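Local atomic coordinates of peptidyl tryptophan dihydroxylase (Pseudomonas putida, PDB entry 7CTQ), a protein that uses bound FAD as a flavoprotein monooxygenase to dihydroxylate a peptidyl tryptophan, a step essential for biogenesis of the tryptophylquinone cofactor. Residues M265-Q277 with L313-Y325. Sequence-based numbering, arbitrary orientation.
Sequences MAVDPLSGNGIFQ and LFLRFARIGRDFY. With FAD (flavin-adenine dinucleotide), chain C.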
# COMPACT_ATOMS: atom_id res chain seq x y z
N MET A 265 -2.59 -6.06 -1.86
CA MET A 265 -1.87 -6.26 -0.62
C MET A 265 -2.15 -5.09 0.32
O MET A 265 -2.22 -3.94 -0.11
CB MET A 265 -0.36 -6.37 -0.85
CG MET A 265 0.22 -5.29 -1.76
SD MET A 265 1.25 -4.04 -0.96
CE MET A 265 1.03 -4.42 0.75
N ALA A 266 -2.22 -5.40 1.60
CA ALA A 266 -2.36 -4.36 2.61
C ALA A 266 -1.79 -4.89 3.90
O ALA A 266 -2.04 -6.04 4.26
CB ALA A 266 -3.83 -3.97 2.80
N VAL A 267 -1.01 -4.07 4.59
CA VAL A 267 -0.54 -4.40 5.93
C VAL A 267 -1.33 -3.54 6.91
O VAL A 267 -2.13 -2.70 6.52
CB VAL A 267 0.99 -4.20 6.07
CG1 VAL A 267 1.69 -4.97 4.96
CG2 VAL A 267 1.35 -2.72 6.00
N ASP A 268 -1.12 -3.78 8.21
CA ASP A 268 -1.97 -3.05 9.15
C ASP A 268 -1.51 -1.59 9.20
O ASP A 268 -0.41 -1.27 8.74
CB ASP A 268 -2.02 -3.76 10.53
CG ASP A 268 -0.82 -3.48 11.46
OD1 ASP A 268 0.13 -2.71 11.16
OD2 ASP A 268 -0.89 -3.99 12.61
N PRO A 269 -2.33 -0.69 9.74
CA PRO A 269 -2.09 0.75 9.55
C PRO A 269 -1.11 1.39 10.51
O PRO A 269 -1.03 2.62 10.52
CB PRO A 269 -3.49 1.35 9.76
CG PRO A 269 -4.12 0.43 10.75
CD PRO A 269 -3.67 -0.94 10.31
N LEU A 270 -0.35 0.63 11.31
CA LEU A 270 0.56 1.25 12.28
C LEU A 270 1.56 2.21 11.63
O LEU A 270 1.98 3.18 12.27
CB LEU A 270 1.32 0.18 13.06
CG LEU A 270 2.27 0.72 14.13
CD1 LEU A 270 1.54 1.68 15.09
CD2 LEU A 270 2.95 -0.39 14.91
N SER A 271 1.95 1.98 10.38
CA SER A 271 3.02 2.80 9.81
C SER A 271 2.60 4.24 9.58
O SER A 271 3.46 5.11 9.45
CB SER A 271 3.50 2.20 8.49
OG SER A 271 2.52 2.39 7.48
N GLY A 272 1.30 4.52 9.55
CA GLY A 272 0.85 5.82 9.10
C GLY A 272 1.18 6.08 7.65
O GLY A 272 1.26 7.25 7.24
N ASN A 273 1.36 5.02 6.85
CA ASN A 273 1.89 5.14 5.50
C ASN A 273 1.12 4.30 4.50
O ASN A 273 1.65 4.02 3.42
CB ASN A 273 3.37 4.73 5.48
CG ASN A 273 4.29 5.92 5.55
OD1 ASN A 273 4.83 6.36 4.53
ND2 ASN A 273 4.49 6.45 6.76
N GLY A 274 -0.12 3.91 4.82
CA GLY A 274 -0.83 2.97 3.97
C GLY A 274 -1.08 3.50 2.57
O GLY A 274 -0.95 2.76 1.58
N ILE A 275 -1.44 4.78 2.45
CA ILE A 275 -1.73 5.34 1.13
C ILE A 275 -0.50 5.25 0.24
O ILE A 275 -0.59 4.92 -0.95
CB ILE A 275 -2.25 6.78 1.26
CG1 ILE A 275 -3.69 6.77 1.79
CG2 ILE A 275 -2.21 7.47 -0.08
CD1 ILE A 275 -4.16 8.11 2.36
N PHE A 276 0.68 5.54 0.80
CA PHE A 276 1.92 5.42 0.04
C PHE A 276 2.16 3.98 -0.39
O PHE A 276 2.57 3.72 -1.53
CB PHE A 276 3.09 5.93 0.88
CG PHE A 276 4.43 5.76 0.22
CD1 PHE A 276 4.98 6.78 -0.55
CD2 PHE A 276 5.15 4.58 0.37
CE1 PHE A 276 6.22 6.62 -1.16
CE2 PHE A 276 6.39 4.41 -0.23
CZ PHE A 276 6.93 5.43 -1.00
N GLN A 277 1.94 3.04 0.52
CA GLN A 277 2.15 1.63 0.22
C GLN A 277 1.17 1.14 -0.85
O GLN A 277 1.53 0.31 -1.69
CB GLN A 277 2.02 0.83 1.51
CG GLN A 277 3.07 1.25 2.51
CD GLN A 277 2.84 0.66 3.87
OE1 GLN A 277 1.79 0.08 4.13
NE2 GLN A 277 3.82 0.80 4.75
N LEU A 313 6.74 -6.20 -1.98
CA LEU A 313 6.25 -4.98 -1.32
C LEU A 313 5.55 -5.33 -0.01
O LEU A 313 5.88 -4.76 1.05
CB LEU A 313 5.30 -4.20 -2.24
CG LEU A 313 5.83 -3.42 -3.46
CD1 LEU A 313 4.67 -2.82 -4.25
CD2 LEU A 313 6.81 -2.32 -3.07
N PHE A 314 4.60 -6.26 -0.05
CA PHE A 314 3.87 -6.69 1.14
C PHE A 314 4.83 -7.07 2.26
O PHE A 314 4.69 -6.62 3.40
CB PHE A 314 2.97 -7.88 0.81
CG PHE A 314 2.31 -8.51 2.02
CD1 PHE A 314 1.14 -7.95 2.56
CD2 PHE A 314 2.83 -9.66 2.60
CE1 PHE A 314 0.53 -8.54 3.65
CE2 PHE A 314 2.23 -10.24 3.69
CZ PHE A 314 1.08 -9.68 4.23
N LEU A 315 5.81 -7.90 1.94
CA LEU A 315 6.73 -8.37 2.98
C LEU A 315 7.56 -7.22 3.52
O LEU A 315 7.84 -7.18 4.73
CB LEU A 315 7.62 -9.48 2.42
CG LEU A 315 6.91 -10.82 2.22
CD1 LEU A 315 7.83 -11.84 1.56
CD2 LEU A 315 6.37 -11.37 3.55
N ARG A 316 7.98 -6.30 2.65
CA ARG A 316 8.77 -5.16 3.13
C ARG A 316 7.94 -4.28 4.06
O ARG A 316 8.39 -3.92 5.16
CB ARG A 316 9.30 -4.34 1.96
CG ARG A 316 10.06 -3.09 2.43
CD ARG A 316 10.50 -2.20 1.28
NE ARG A 316 10.91 -0.88 1.78
CZ ARG A 316 12.11 -0.61 2.31
NH1 ARG A 316 13.03 -1.57 2.41
NH2 ARG A 316 12.39 0.62 2.73
N PHE A 317 6.72 -3.93 3.65
CA PHE A 317 5.90 -3.09 4.51
C PHE A 317 5.52 -3.81 5.79
O PHE A 317 5.42 -3.17 6.85
CB PHE A 317 4.67 -2.62 3.74
CG PHE A 317 5.01 -1.77 2.54
CD1 PHE A 317 6.11 -0.90 2.59
CD2 PHE A 317 4.27 -1.86 1.36
CE1 PHE A 317 6.45 -0.12 1.50
CE2 PHE A 317 4.60 -1.08 0.25
CZ PHE A 317 5.69 -0.21 0.32
N ALA A 318 5.34 -5.14 5.74
CA ALA A 318 5.02 -5.90 6.95
C ALA A 318 6.16 -5.84 7.96
O ALA A 318 5.93 -5.74 9.17
CB ALA A 318 4.71 -7.35 6.60
N ARG A 319 7.40 -5.92 7.46
CA ARG A 319 8.56 -5.86 8.34
C ARG A 319 8.81 -4.46 8.87
O ARG A 319 9.28 -4.29 10.00
CB ARG A 319 9.81 -6.36 7.61
CG ARG A 319 9.78 -7.85 7.34
CD ARG A 319 11.02 -8.33 6.54
NE ARG A 319 10.88 -9.75 6.23
CZ ARG A 319 10.83 -10.28 5.01
NH1 ARG A 319 10.92 -9.52 3.93
NH2 ARG A 319 10.70 -11.59 4.88
N ILE A 320 8.52 -3.44 8.06
CA ILE A 320 8.62 -2.08 8.55
C ILE A 320 7.65 -1.87 9.70
O ILE A 320 8.01 -1.30 10.74
CB ILE A 320 8.38 -1.09 7.40
CG1 ILE A 320 9.63 -1.06 6.51
CG2 ILE A 320 8.05 0.30 7.94
CD1 ILE A 320 9.48 -0.21 5.28
N GLY A 321 6.43 -2.38 9.55
CA GLY A 321 5.46 -2.28 10.63
C GLY A 321 5.89 -3.05 11.86
O GLY A 321 5.76 -2.55 12.99
N ARG A 322 6.45 -4.25 11.66
CA ARG A 322 6.96 -5.04 12.77
C ARG A 322 7.96 -4.26 13.61
O ARG A 322 7.92 -4.29 14.84
CB ARG A 322 7.60 -6.32 12.23
CG ARG A 322 8.45 -7.07 13.26
CD ARG A 322 9.50 -7.93 12.59
NE ARG A 322 10.55 -7.11 12.00
CZ ARG A 322 11.37 -7.52 11.04
NH1 ARG A 322 11.28 -8.76 10.56
NH2 ARG A 322 12.29 -6.69 10.56
N ASP A 323 8.88 -3.56 12.94
CA ASP A 323 9.90 -2.79 13.65
C ASP A 323 9.28 -1.66 14.46
O ASP A 323 9.79 -1.31 15.53
CB ASP A 323 10.92 -2.24 12.66
CG ASP A 323 11.81 -3.32 12.06
OD1 ASP A 323 11.67 -4.49 12.48
OD2 ASP A 323 12.62 -3.02 11.16
N PHE A 324 8.19 -1.06 13.97
CA PHE A 324 7.45 -0.11 14.80
C PHE A 324 6.91 -0.79 16.04
O PHE A 324 7.09 -0.31 17.16
CB PHE A 324 6.32 0.55 14.01
CG PHE A 324 6.79 1.59 13.04
CD1 PHE A 324 7.67 2.58 13.44
CD2 PHE A 324 6.39 1.56 11.71
CE1 PHE A 324 8.12 3.53 12.53
CE2 PHE A 324 6.83 2.50 10.81
CZ PHE A 324 7.68 3.49 11.22
N TYR A 325 6.24 -1.94 15.87
CA TYR A 325 5.77 -2.70 17.03
C TYR A 325 6.92 -3.02 17.98
O TYR A 325 6.76 -2.98 19.21
CB TYR A 325 5.07 -3.99 16.59
CG TYR A 325 3.63 -3.81 16.14
CD1 TYR A 325 2.63 -3.41 17.04
CD2 TYR A 325 3.25 -4.04 14.82
CE1 TYR A 325 1.29 -3.26 16.63
CE2 TYR A 325 1.91 -3.89 14.40
CZ TYR A 325 0.95 -3.49 15.31
OH TYR A 325 -0.37 -3.34 14.90
PA FAD C . -9.48 2.58 -1.17
O1A FAD C . -8.81 3.84 -0.78
O2A FAD C . -10.22 1.90 -0.03
O5B FAD C . -10.35 2.85 -2.44
C5B FAD C . -11.42 1.95 -2.82
C4B FAD C . -12.46 2.80 -3.50
O4B FAD C . -13.45 1.93 -4.11
C3B FAD C . -13.24 3.75 -2.59
O3B FAD C . -13.48 4.99 -3.26
C2B FAD C . -14.53 2.98 -2.29
O2B FAD C . -15.65 3.82 -2.04
C1B FAD C . -14.73 2.25 -3.62
N9A FAD C . -15.54 1.03 -3.59
C8A FAD C . -15.59 0.05 -2.64
N7A FAD C . -16.41 -0.93 -2.91
C5A FAD C . -16.97 -0.55 -4.12
C6A FAD C . -17.94 -1.14 -4.95
N6A FAD C . -18.55 -2.29 -4.67
N1A FAD C . -18.27 -0.50 -6.10
C2A FAD C . -17.67 0.66 -6.38
N3A FAD C . -16.74 1.31 -5.67
C4A FAD C . -16.43 0.65 -4.55
N1 FAD C . -3.29 4.90 5.28
C2 FAD C . -2.58 6.03 5.54
O2 FAD C . -1.85 6.55 4.70
N3 FAD C . -2.68 6.63 6.78
C4 FAD C . -3.47 6.20 7.83
O4 FAD C . -3.49 6.82 8.89
C4X FAD C . -4.22 4.99 7.54
N5 FAD C . -4.98 4.50 8.49
C5X FAD C . -5.70 3.35 8.21
C6 FAD C . -6.51 2.81 9.21
C7 FAD C . -7.24 1.64 8.99
C7M FAD C . -8.11 1.09 10.09
C8 FAD C . -7.15 1.00 7.75
C8M FAD C . -7.93 -0.26 7.47
C9 FAD C . -6.34 1.54 6.75
C9A FAD C . -5.62 2.70 6.97
N10 FAD C . -4.80 3.27 5.98
C10 FAD C . -4.07 4.41 6.24
C1' FAD C . -4.64 2.60 4.68
C2' FAD C . -5.38 3.28 3.54
O2' FAD C . -6.75 3.52 3.87
C3' FAD C . -5.30 2.36 2.32
O3' FAD C . -3.95 1.95 2.18
C4' FAD C . -5.74 2.98 1.00
O4' FAD C . -6.93 3.77 1.16
C5' FAD C . -5.97 1.91 -0.05
O5' FAD C . -6.18 2.55 -1.32
P FAD C . -7.04 1.86 -2.42
O1P FAD C . -6.35 0.53 -2.76
O2P FAD C . -7.28 2.80 -3.56
O3P FAD C . -8.40 1.53 -1.68
O HOH W 1 4.12 -0.60 7.30
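The flavin-binding loop after strand 265-266, with the first turn of helix 274-282, lies between FAD and helix 299-327. On the helix side, the amide of Q277 stacks on the F317 ring, planes 14° apart, with CG 3.4 Å from the ring centroid. A water bridges Q277 NE2 and F317 O. The M265 chain folds back so that CE lies 3.7 Å from F314 CA and reaches the edge of the F317 ring, and V267 CG2 touches F317 CB. An alanine in place of F317 would probably leave the Q277 side chain without its flat support and open a gap beside M265. V267 CG1 packs on the helix backbone, 3.7 Å from A318 N, and against the F314 ring. Further along, with L270 CG anti to its N (chi1 -179°), the branch reaches across to the helix, and CD2 stands over the centre of the Y325 ring, 3.4 Å from its centroid. Y325 OH donates a very short 2.4 Å hydrogen bond to D268 OD2, which lies at the ring's edge; W183 NE1 is hydrogen-bonded to the same hydroxyl. On the flavin side, I275 N donates to FAD O2 (2.9 Å, 172°), and P269 CB lies against the ring system. Strand 247-249 pairs with A266 and touches M265 and F314, while helix 48-56 packs on N273, I275 and F276.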